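PDB 2DY1: elongation factor G from Thermus thermophilus, which binds GTP with a magnesium ion and, as in other elongation factors of its family, probably hydrolyses it while acting in protein synthesis. Local coordinates for residues L29-T33 against A67-F71; R75-L79 against A344-L348; G501-P505 against N539-H543. All coordinates share one frame; numbering follows the deposited sequence.

Contact 1: L29-T33 against A67-F71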
ATOM      1  N   LEU A  29     -16.322 -13.964 -16.546  1.00  9.77           N
ATOM      2  CA  LEU A  29     -15.750 -15.301 -16.385  1.00 10.53           C
ATOM      3  C   LEU A  29     -16.627 -16.145 -15.441  1.00 11.32           C
ATOM      4  O   LEU A  29     -16.873 -17.351 -15.692  1.00 11.38           O
ATOM      5  CB  LEU A  29     -14.319 -15.183 -15.846  1.00 10.29           C
ATOM      6  CG  LEU A  29     -13.278 -14.721 -16.868  1.00  8.50           C
ATOM      7  CD1 LEU A  29     -12.056 -14.142 -16.192  1.00 12.33           C
ATOM      8  CD2 LEU A  29     -12.909 -15.924 -17.757  1.00 10.98           C
ATOM      9  N   LEU A  30     -17.126 -15.538 -14.360  1.00 11.58           N
ATOM     10  CA  LEU A  30     -17.988 -16.290 -13.433  1.00 13.13           C
ATOM     11  C   LEU A  30     -19.291 -16.703 -14.138  1.00 12.48           C
ATOM     12  O   LEU A  30     -19.767 -17.847 -14.002  1.00 12.30           O
ATOM     13  CB  LEU A  30     -18.311 -15.436 -12.196  1.00  9.88           C
ATOM     14  CG  LEU A  30     -17.122 -15.241 -11.246  1.00 10.39           C
ATOM     15  CD1 LEU A  30     -17.399 -14.121 -10.243  1.00 12.63           C
ATOM     16  CD2 LEU A  30     -16.857 -16.560 -10.502  1.00 12.27           C
ATOM     17  N   TYR A  31     -19.849 -15.789 -14.922  1.00 11.11           N
ATOM     18  CA  TYR A  31     -21.075 -16.091 -15.647  1.00 13.93           C
ATOM     19  C   TYR A  31     -20.859 -17.135 -16.743  1.00 15.71           C
ATOM     20  O   TYR A  31     -21.584 -18.143 -16.799  1.00 13.83           O
ATOM     21  CB  TYR A  31     -21.669 -14.814 -16.272  1.00 10.82           C
ATOM     22  CG  TYR A  31     -22.795 -15.097 -17.249  1.00 14.68           C
ATOM     23  CD1 TYR A  31     -22.621 -14.883 -18.614  1.00 19.42           C
ATOM     24  CD2 TYR A  31     -24.000 -15.647 -16.814  1.00 22.07           C
ATOM     25  CE1 TYR A  31     -23.620 -15.216 -19.527  1.00 24.37           C
ATOM     26  CE2 TYR A  31     -25.007 -15.981 -17.722  1.00 21.39           C
ATOM     27  CZ  TYR A  31     -24.809 -15.765 -19.067  1.00 29.35           C
ATOM     28  OH  TYR A  31     -25.804 -16.105 -19.953  1.00 36.07           O
ATOM     29  N   LYS A  32     -19.829 -16.938 -17.573  1.00 11.13           N
ATOM     30  CA  LYS A  32     -19.606 -17.856 -18.685  1.00 14.14           C
ATOM     31  C   LYS A  32     -19.239 -19.273 -18.286  1.00 16.31           C
ATOM     32  O   LYS A  32     -19.532 -20.206 -19.035  1.00 13.29           O
ATOM     33  CB  LYS A  32     -18.555 -17.295 -19.649  1.00 12.88           C
ATOM     34  CG  LYS A  32     -19.029 -16.104 -20.477  1.00 15.78           C
ATOM     35  CD  LYS A  32     -20.191 -16.479 -21.377  1.00 23.25           C
ATOM     36  CE  LYS A  32     -19.783 -16.493 -22.832  1.00 34.77           C
ATOM     37  NZ  LYS A  32     -20.866 -17.053 -23.689  1.00 32.78           N
ATOM     38  N   THR A  33     -18.607 -19.435 -17.126  1.00 12.90           N
ATOM     39  CA  THR A  33     -18.248 -20.769 -16.638  1.00 14.37           C
ATOM     40  C   THR A  33     -19.397 -21.397 -15.853  1.00 15.36           C
ATOM     41  O   THR A  33     -19.318 -22.560 -15.446  1.00 17.88           O
ATOM     42  CB  THR A  33     -16.990 -20.752 -15.730  1.00 13.27           C
ATOM     43  OG1 THR A  33     -17.202 -19.858 -14.627  1.00 13.44           O
ATOM     44  CG2 THR A  33     -15.747 -20.297 -16.511  1.00  9.66           C
ATOM     45  N   ALA A  67     -12.376 -15.310  -7.243  1.00  8.43           N
ATOM     46  CA  ALA A  67     -13.273 -15.928  -8.204  1.00  8.58           C
ATOM     47  C   ALA A  67     -12.659 -17.293  -8.511  1.00 10.98           C
ATOM     48  O   ALA A  67     -11.698 -17.392  -9.261  1.00 11.60           O
ATOM     49  CB  ALA A  67     -13.367 -15.080  -9.482  1.00 11.51           C
ATOM     50  N   PRO A  68     -13.188 -18.355  -7.902  1.00  8.51           N
ATOM     51  CA  PRO A  68     -12.675 -19.722  -8.105  1.00  9.18           C
ATOM     52  C   PRO A  68     -13.274 -20.349  -9.347  1.00 16.38           C
ATOM     53  O   PRO A  68     -14.257 -21.074  -9.272  1.00 21.83           O
ATOM     54  CB  PRO A  68     -13.083 -20.425  -6.808  1.00 11.27           C
ATOM     55  CG  PRO A  68     -14.443 -19.792  -6.499  1.00 13.52           C
ATOM     56  CD  PRO A  68     -14.302 -18.323  -6.925  1.00 10.78           C
ATOM     57  N   LEU A  69     -12.647 -20.108 -10.490  1.00 10.48           N
ATOM     58  CA  LEU A  69     -13.190 -20.597 -11.746  1.00  9.60           C
ATOM     59  C   LEU A  69     -12.935 -22.059 -12.030  1.00 13.03           C
ATOM     60  O   LEU A  69     -11.838 -22.569 -11.777  1.00 14.45           O
ATOM     61  CB  LEU A  69     -12.634 -19.760 -12.906  1.00 11.32           C
ATOM     62  CG  LEU A  69     -12.786 -18.245 -12.740  1.00 10.84           C
ATOM     63  CD1 LEU A  69     -11.995 -17.517 -13.852  1.00 12.60           C
ATOM     64  CD2 LEU A  69     -14.269 -17.850 -12.823  1.00 13.50           C
ATOM     65  N   LEU A  70     -13.975 -22.722 -12.525  1.00 11.48           N
ATOM     66  CA  LEU A  70     -13.910 -24.132 -12.897  1.00 13.79           C
ATOM     67  C   LEU A  70     -14.245 -24.194 -14.381  1.00 14.30           C
ATOM     68  O   LEU A  70     -15.255 -23.651 -14.820  1.00 15.78           O
ATOM     69  CB  LEU A  70     -14.925 -24.934 -12.091  1.00 14.92           C
ATOM     70  CG  LEU A  70     -15.083 -26.403 -12.491  1.00 17.85           C
ATOM     71  CD1 LEU A  70     -13.797 -27.168 -12.192  1.00 20.31           C
ATOM     72  CD2 LEU A  70     -16.247 -27.004 -11.710  1.00 21.66           C
ATOM     73  N   PHE A  71     -13.397 -24.845 -15.165  1.00 13.19           N
ATOM     74  CA  PHE A  71     -13.650 -24.916 -16.591  1.00 15.24           C
ATOM     75  C   PHE A  71     -13.068 -26.214 -17.122  1.00 15.24           C
ATOM     76  O   PHE A  71     -11.860 -26.431 -17.086  1.00 16.14           O
ATOM     77  CB  PHE A  71     -12.986 -23.719 -17.278  1.00 15.39           C
ATOM     78  CG  PHE A  71     -13.200 -23.673 -18.770  1.00 18.15           C
ATOM     79  CD1 PHE A  71     -14.464 -23.459 -19.299  1.00 24.93           C
ATOM     80  CD2 PHE A  71     -12.125 -23.832 -19.637  1.00 30.88           C
ATOM     81  CE1 PHE A  71     -14.657 -23.400 -20.688  1.00 25.48           C
ATOM     82  CE2 PHE A  71     -12.310 -23.774 -21.018  1.00 26.90           C
ATOM     83  CZ  PHE A  71     -13.577 -23.560 -21.537  1.00 25.99           C
TER
HETATM   84  O   HOH W   1     -16.571 -21.314 -12.486  1.00 17.91           O
HETATM   85  O   HOH W   2     -17.547 -24.581 -16.052  1.00 23.34           O

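Contact 2: R75-L79 against A344-L348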
ATOM      1  N   ARG A  75      -9.004 -25.589 -12.894  1.00 12.12           N
ATOM      2  CA  ARG A  75      -9.366 -24.539 -11.958  1.00 10.16           C
ATOM      3  C   ARG A  75      -8.427 -23.355 -12.049  1.00 16.90           C
ATOM      4  O   ARG A  75      -7.203 -23.509 -12.128  1.00 15.82           O
ATOM      5  CB  ARG A  75      -9.330 -25.085 -10.525  1.00 14.13           C
ATOM      6  CG  ARG A  75     -10.444 -26.086 -10.222  1.00 17.33           C
ATOM      7  CD  ARG A  75     -10.264 -26.653  -8.824  1.00 25.51           C
ATOM      8  NE  ARG A  75     -11.428 -27.396  -8.343  1.00 40.30           N
ATOM      9  CZ  ARG A  75     -11.837 -28.567  -8.825  1.00 43.13           C
ATOM     10  NH1 ARG A  75     -11.177 -29.152  -9.817  1.00 47.35           N
ATOM     11  NH2 ARG A  75     -12.911 -29.152  -8.310  1.00 49.98           N
ATOM     12  N   VAL A  76      -9.003 -22.163 -12.092  1.00 10.62           N
ATOM     13  CA  VAL A  76      -8.185 -20.970 -12.080  1.00  9.41           C
ATOM     14  C   VAL A  76      -8.685 -20.154 -10.913  1.00 12.09           C
ATOM     15  O   VAL A  76      -9.844 -19.744 -10.904  1.00 12.03           O
ATOM     16  CB  VAL A  76      -8.310 -20.154 -13.384  1.00 10.77           C
ATOM     17  CG1 VAL A  76      -7.563 -18.834 -13.244  1.00 12.38           C
ATOM     18  CG2 VAL A  76      -7.751 -20.981 -14.545  1.00 12.93           C
ATOM     19  N   PHE A  77      -7.830 -19.969  -9.903  1.00 10.08           N
ATOM     20  CA  PHE A  77      -8.235 -19.143  -8.765  1.00 10.00           C
ATOM     21  C   PHE A  77      -7.795 -17.751  -9.147  1.00 11.13           C
ATOM     22  O   PHE A  77      -6.611 -17.433  -9.098  1.00 10.80           O
ATOM     23  CB  PHE A  77      -7.576 -19.638  -7.477  1.00  9.67           C
ATOM     24  CG  PHE A  77      -8.151 -20.943  -6.994  1.00  9.67           C
ATOM     25  CD1 PHE A  77      -7.704 -22.145  -7.530  1.00 13.64           C
ATOM     26  CD2 PHE A  77      -9.210 -20.967  -6.085  1.00 11.10           C
ATOM     27  CE1 PHE A  77      -8.305 -23.362  -7.187  1.00 11.99           C
ATOM     28  CE2 PHE A  77      -9.819 -22.181  -5.733  1.00 13.65           C
ATOM     29  CZ  PHE A  77      -9.370 -23.378  -6.287  1.00 10.48           C
ATOM     30  N   LEU A  78      -8.774 -16.918  -9.513  1.00 10.12           N
ATOM     31  CA  LEU A  78      -8.511 -15.557  -9.985  1.00  8.62           C
ATOM     32  C   LEU A  78      -8.744 -14.570  -8.857  1.00  9.50           C
ATOM     33  O   LEU A  78      -9.801 -14.573  -8.238  1.00 10.51           O
ATOM     34  CB  LEU A  78      -9.447 -15.235 -11.165  1.00  9.56           C
ATOM     35  CG  LEU A  78      -9.231 -13.906 -11.904  1.00 10.62           C
ATOM     36  CD1 LEU A  78      -7.872 -13.923 -12.625  1.00 13.07           C
ATOM     37  CD2 LEU A  78     -10.371 -13.699 -12.918  1.00 14.18           C
ATOM     38  N   LEU A  79      -7.746 -13.736  -8.590  1.00  9.40           N
ATOM     39  CA  LEU A  79      -7.871 -12.740  -7.518  1.00  9.00           C
ATOM     40  C   LEU A  79      -8.111 -11.388  -8.193  1.00 10.46           C
ATOM     41  O   LEU A  79      -7.210 -10.837  -8.817  1.00 11.35           O
ATOM     42  CB  LEU A  79      -6.594 -12.713  -6.683  1.00 10.39           C
ATOM     43  CG  LEU A  79      -6.135 -14.118  -6.251  1.00 13.56           C
ATOM     44  CD1 LEU A  79      -4.882 -14.016  -5.384  1.00 14.04           C
ATOM     45  CD2 LEU A  79      -7.250 -14.811  -5.468  1.00 17.66           C
ATOM     46  N   ALA A 344      -2.405 -27.657  -4.316  1.00 12.39           N
ATOM     47  CA  ALA A 344      -1.614 -26.432  -4.481  1.00 11.47           C
ATOM     48  C   ALA A 344      -2.276 -25.582  -5.570  1.00 11.56           C
ATOM     49  O   ALA A 344      -2.671 -26.093  -6.624  1.00 13.29           O
ATOM     50  CB  ALA A 344      -0.170 -26.781  -4.875  1.00 13.53           C
ATOM     51  N   GLY A 345      -2.382 -24.280  -5.294  1.00 12.78           N
ATOM     52  CA  GLY A 345      -3.031 -23.363  -6.222  1.00 13.17           C
ATOM     53  C   GLY A 345      -4.355 -22.880  -5.635  1.00 13.78           C
ATOM     54  O   GLY A 345      -4.845 -21.799  -5.969  1.00 12.33           O
ATOM     55  N   PHE A 346      -4.942 -23.687  -4.762  1.00  9.62           N
ATOM     56  CA  PHE A 346      -6.197 -23.290  -4.126  1.00 11.43           C
ATOM     57  C   PHE A 346      -6.004 -22.095  -3.213  1.00  9.33           C
ATOM     58  O   PHE A 346      -4.920 -21.853  -2.660  1.00 10.30           O
ATOM     59  CB  PHE A 346      -6.747 -24.418  -3.232  1.00 10.08           C
ATOM     60  CG  PHE A 346      -7.673 -25.368  -3.924  1.00 10.10           C
ATOM     61  CD1 PHE A 346      -7.270 -26.051  -5.067  1.00 11.91           C
ATOM     62  CD2 PHE A 346      -8.968 -25.585  -3.427  1.00 10.82           C
ATOM     63  CE1 PHE A 346      -8.131 -26.933  -5.713  1.00 10.16           C
ATOM     64  CE2 PHE A 346      -9.845 -26.465  -4.068  1.00 12.23           C
ATOM     65  CZ  PHE A 346      -9.428 -27.144  -5.213  1.00 13.59           C
ATOM     66  N   VAL A 347      -7.095 -21.342  -3.073  1.00 11.04           N
ATOM     67  CA  VAL A 347      -7.163 -20.264  -2.118  1.00 11.79           C
ATOM     68  C   VAL A 347      -8.313 -20.722  -1.235  1.00  9.96           C
ATOM     69  O   VAL A 347      -9.369 -21.119  -1.725  1.00 13.29           O
ATOM     70  CB  VAL A 347      -7.506 -18.915  -2.762  1.00 12.26           C
ATOM     71  CG1 VAL A 347      -7.887 -17.911  -1.664  1.00 13.47           C
ATOM     72  CG2 VAL A 347      -6.283 -18.409  -3.535  1.00 14.09           C
ATOM     73  N   LEU A 348      -8.071 -20.734   0.069  1.00 12.35           N
ATOM     74  CA  LEU A 348      -9.085 -21.151   1.019  1.00 11.07           C
ATOM     75  C   LEU A 348      -9.532 -20.006   1.893  1.00 12.92           C
ATOM     76  O   LEU A 348      -8.763 -19.085   2.158  1.00 14.86           O
ATOM     77  CB  LEU A 348      -8.527 -22.237   1.936  1.00 13.27           C
ATOM     78  CG  LEU A 348      -8.084 -23.530   1.241  1.00 16.25           C
ATOM     79  CD1 LEU A 348      -7.462 -24.451   2.290  1.00 25.86           C
ATOM     80  CD2 LEU A 348      -9.256 -24.213   0.584  1.00 19.32           C
TER

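Contact 3: G501-P505 against N539-H543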
ATOM      1  N   GLY A 501      34.480  20.708  43.673  1.00 16.70           N
ATOM      2  CA  GLY A 501      34.579  20.632  45.120  1.00 16.98           C
ATOM      3  C   GLY A 501      33.613  19.669  45.772  1.00 16.64           C
ATOM      4  O   GLY A 501      33.453  19.678  46.993  1.00 17.62           O
ATOM      5  N   GLY A 502      32.955  18.845  44.958  1.00 16.69           N
ATOM      6  CA  GLY A 502      31.995  17.890  45.487  1.00 17.42           C
ATOM      7  C   GLY A 502      30.807  18.548  46.175  1.00 18.56           C
ATOM      8  O   GLY A 502      30.174  17.925  47.052  1.00 17.06           O
ATOM      9  N   VAL A 503      30.475  19.780  45.786  1.00 15.67           N
ATOM     10  CA  VAL A 503      29.362  20.489  46.428  1.00 13.00           C
ATOM     11  C   VAL A 503      28.031  19.781  46.202  1.00 17.13           C
ATOM     12  O   VAL A 503      27.090  19.985  46.968  1.00 17.54           O
ATOM     13  CB  VAL A 503      29.289  21.986  46.023  1.00 14.53           C
ATOM     14  CG1 VAL A 503      30.552  22.713  46.556  1.00 18.16           C
ATOM     15  CG2 VAL A 503      29.194  22.147  44.512  1.00 15.40           C
ATOM     16  N   ILE A 504      27.937  19.001  45.129  1.00 16.25           N
ATOM     17  CA  ILE A 504      26.762  18.139  44.897  1.00 21.42           C
ATOM     18  C   ILE A 504      27.402  16.797  44.555  1.00 21.66           C
ATOM     19  O   ILE A 504      28.253  16.708  43.657  1.00 20.14           O
ATOM     20  CB  ILE A 504      25.843  18.525  43.689  1.00 16.82           C
ATOM     21  CG1 ILE A 504      25.131  19.859  43.924  1.00 17.89           C
ATOM     22  CG2 ILE A 504      24.755  17.416  43.525  1.00 16.63           C
ATOM     23  CD1 ILE A 504      24.363  20.386  42.697  1.00 20.40           C
ATOM     24  N   PRO A 505      27.015  15.727  45.263  1.00 18.25           N
ATOM     25  CA  PRO A 505      27.602  14.417  44.970  1.00 18.11           C
ATOM     26  C   PRO A 505      27.207  13.935  43.584  1.00 16.04           C
ATOM     27  O   PRO A 505      26.110  14.243  43.097  1.00 20.05           O
ATOM     28  CB  PRO A 505      27.029  13.522  46.072  1.00 24.08           C
ATOM     29  CG  PRO A 505      26.698  14.473  47.167  1.00 29.21           C
ATOM     30  CD  PRO A 505      26.135  15.655  46.439  1.00 22.39           C
ATOM     31  N   ASN A 539      27.080  24.690  39.945  1.00 16.42           N
ATOM     32  CA  ASN A 539      27.232  24.966  41.366  1.00 15.90           C
ATOM     33  C   ASN A 539      25.958  24.441  42.029  1.00 14.95           C
ATOM     34  O   ASN A 539      25.012  24.026  41.345  1.00 13.85           O
ATOM     35  CB  ASN A 539      27.403  26.482  41.594  1.00 14.48           C
ATOM     36  CG  ASN A 539      27.885  26.832  43.004  1.00 15.45           C
ATOM     37  OD1 ASN A 539      27.814  27.997  43.425  1.00 20.54           O
ATOM     38  ND2 ASN A 539      28.389  25.843  43.722  1.00 12.14           N
ATOM     39  N   GLY A 540      25.944  24.434  43.352  1.00 14.60           N
ATOM     40  CA  GLY A 540      24.778  23.947  44.068  1.00 15.33           C
ATOM     41  C   GLY A 540      25.224  23.516  45.447  1.00 20.33           C
ATOM     42  O   GLY A 540      26.346  23.810  45.879  1.00 16.98           O
ATOM     43  N   SER A 541      24.356  22.820  46.162  1.00 17.38           N
ATOM     44  CA  SER A 541      24.728  22.354  47.484  1.00 16.49           C
ATOM     45  C   SER A 541      23.747  21.273  47.883  1.00 20.57           C
ATOM     46  O   SER A 541      22.699  21.111  47.244  1.00 19.69           O
ATOM     47  CB  SER A 541      24.707  23.512  48.498  1.00 17.65           C
ATOM     48  OG  SER A 541      23.404  24.056  48.707  1.00 19.84           O
ATOM     49  N   TYR A 542      24.095  20.524  48.920  1.00 19.09           N
ATOM     50  CA  TYR A 542      23.227  19.459  49.398  1.00 19.94           C
ATOM     51  C   TYR A 542      23.407  19.269  50.893  1.00 24.36           C
ATOM     52  O   TYR A 542      24.354  19.783  51.487  1.00 20.77           O
ATOM     53  CB  TYR A 542      23.541  18.141  48.688  1.00 19.67           C
ATOM     54  CG  TYR A 542      24.705  17.377  49.270  1.00 18.64           C
ATOM     55  CD1 TYR A 542      26.020  17.803  49.071  1.00 18.93           C
ATOM     56  CD2 TYR A 542      24.494  16.245  50.051  1.00 19.67           C
ATOM     57  CE1 TYR A 542      27.094  17.122  49.640  1.00 18.91           C
ATOM     58  CE2 TYR A 542      25.550  15.562  50.624  1.00 24.02           C
ATOM     59  CZ  TYR A 542      26.849  16.009  50.417  1.00 23.21           C
ATOM     60  OH  TYR A 542      27.889  15.358  51.017  1.00 21.38           O
ATOM     61  N   HIS A 543      22.478  18.542  51.499  1.00 22.09           N
ATOM     62  CA  HIS A 543      22.571  18.241  52.920  1.00 25.18           C
ATOM     63  C   HIS A 543      22.391  16.742  53.015  1.00 29.15           C
ATOM     64  O   HIS A 543      21.427  16.180  52.483  1.00 30.73           O
ATOM     65  CB  HIS A 543      21.487  18.973  53.727  1.00 22.40           C
ATOM     66  CG  HIS A 543      21.823  20.401  54.026  1.00 22.17           C
ATOM     67  ND1 HIS A 543      22.918  20.760  54.786  1.00 29.67           N
ATOM     68  CD2 HIS A 543      21.216  21.558  53.671  1.00 27.63           C
ATOM     69  CE1 HIS A 543      22.970  22.075  54.887  1.00 29.04           C
ATOM     70  NE2 HIS A 543      21.948  22.585  54.220  1.00 30.92           N
TER
HETATM   71  O   HOH W   3      26.929  20.947  49.582  1.00 16.85           O

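Contact 1: L29-T33 against A67-F71
The hydroxyl OG1 of Thr33 works on two fronts: it donates to Leu29 O at 2.7 Å and accepts from a water, and the same water takes the N-H of Leu70 on strand 65-71. Leu29 O also receives the backbone N of Thr33, at 3.1 Å, so two donors from one residue share this carbonyl. With chi1 at 57°, OG1 sits between the backbone N and the carbonyl carbon, where it can fold back over the last turn of helix 22-32. A second water donates to both Thr33 O and Leu70 O. Thr33 CB itself lies 3.5 Å from Leu70 O.

Deeper in, the contact is aliphatic. Leu69 forks between two helix residues: CD1 reaches Leu29 CB at 3.9 Å, and CD2 meets Leu30 CD2 at 3.7 Å, the leucine side chains crossing at about a right angle. Leu30 CD2 also rests on Ala67 CB. A valine in place of Thr33 would probably leave the first water without its acceptor on the helix side and cost Leu29 O one of its two bonds. The helix after the P-loop is thus held to the edge strand of the GTPase sheet by leucine packing inside and water bridges at its end.

Contact 2: R75-L79 against A344-L348
Aromatic contacts carry most of this interface. Phe77 and Phe346 meet obliquely, their centroids 4.6 Å apart and their planes at 43°. Phe77 CZ points into the centre of one Phe346 face, coming to 3.5 Å from CG. In return, the backbone of Phe346 covers Phe77: Phe346 CA stands over the ring at 3.8 Å from its centroid, a CH-pi contact only 13° off the normal, and Val347 N lies above the same face, nearer the rim. CG of Phe77 lies beside its own backbone N, anti to the carbonyl carbon, which carries the ring across to the loop at Gly345 and Phe346 and the first residue of strand 347-350.

Two parts of the translation-factor architecture come together here, the P-loop GTPase domain with strand 74-80 and the beta-rich domain 2 that follows it. Pro68 on strand 65-71 and Val330 of domain 2 also touch Phe77, which therefore sits buried where the domains join.

Among polar groups, Gly345 O approaches Phe77 CD1 to 3.3 Å and accepts a hydrogen bond from Thr11 OG1 on strand 9-16.

Arg75, extended from CG to NE, lays CD and NE obliquely beside Phe346 CZ, NE at 3.7 Å, with the guanidinium and ring planes 22° apart.

Purely aliphatic packing is lighter: Leu79 CD2 lies 4.2 Å from Val347 CG2, and both side chains also touch Val66 on strand 65-71.

Contact 3: G501-P505 against N539-H543
Domain IV of elongation factor G contains this contact, where the loop between strand 494-497 and helix 509-520 lies over the last part of strand 533-541 and the residues that follow. The centrepiece is Pro505 against Tyr542. Proline CD stands over one face of the tyrosine ring, 3.6 Å from its centroid and 19° off the normal, shifted toward the rim on the side of CD1; Pro505 CG covers the far part of the ring, 3.6 Å from Tyr542 CZ. A chi1 of 83° places the Tyr542 ring between its backbone N and carbonyl carbon, turned up against the loop.

Val503 O comes to the same ring in its plane, at the edge, 3.2 Å from Tyr542 CD1. This carbonyl has further partners: Ser541 CA makes a CA-H...O contact with it at 3.4 Å, and a water donates to it while accepting the N-H of Tyr542. The loop is therefore coupled to the backbone of Tyr542 through that water.

Farther back, the valine and isoleucine pack on Gly540. Val503 CB lies 3.5 Å from Gly540 O, while Ile504 reaches down with CD1 to 3.8 Å from Gly540 CA. A CB on Gly540 would collide with this methyl, so the isoleucine depends on the bare backbone there. Ile504 and Tyr542 both also touch Phe552 on helix 549-566, and Ser541 OG turns the other way to Asp482 and Tyr480. Such packing of a loop and helix against a mixed beta sheet fits the alpha/beta fold of domain IV, which belongs with the S5-like domains.

Contacts 1 and 2 are neighbours, their centres 12 Å apart, and share one sheet: strands 65-71 and 74-80 follow each other in the chain and pair antiparallel, with Leu69 N and Ala67 N probably bonding to Val76 O and Leu78 O. Contact 2 is buried, largely aromatic, and joins two domains; contact 1 stays within the GTPase domain, aliphatic inside and water-bridged toward the surface. Contact 3, about 75 Å from contact 2 between centres, lies on the opposite side of the chain's centre in domain IV. Only partly buried, it resembles contact 1 in using water between backbone groups, but its main packing sets a proline on a tyrosine.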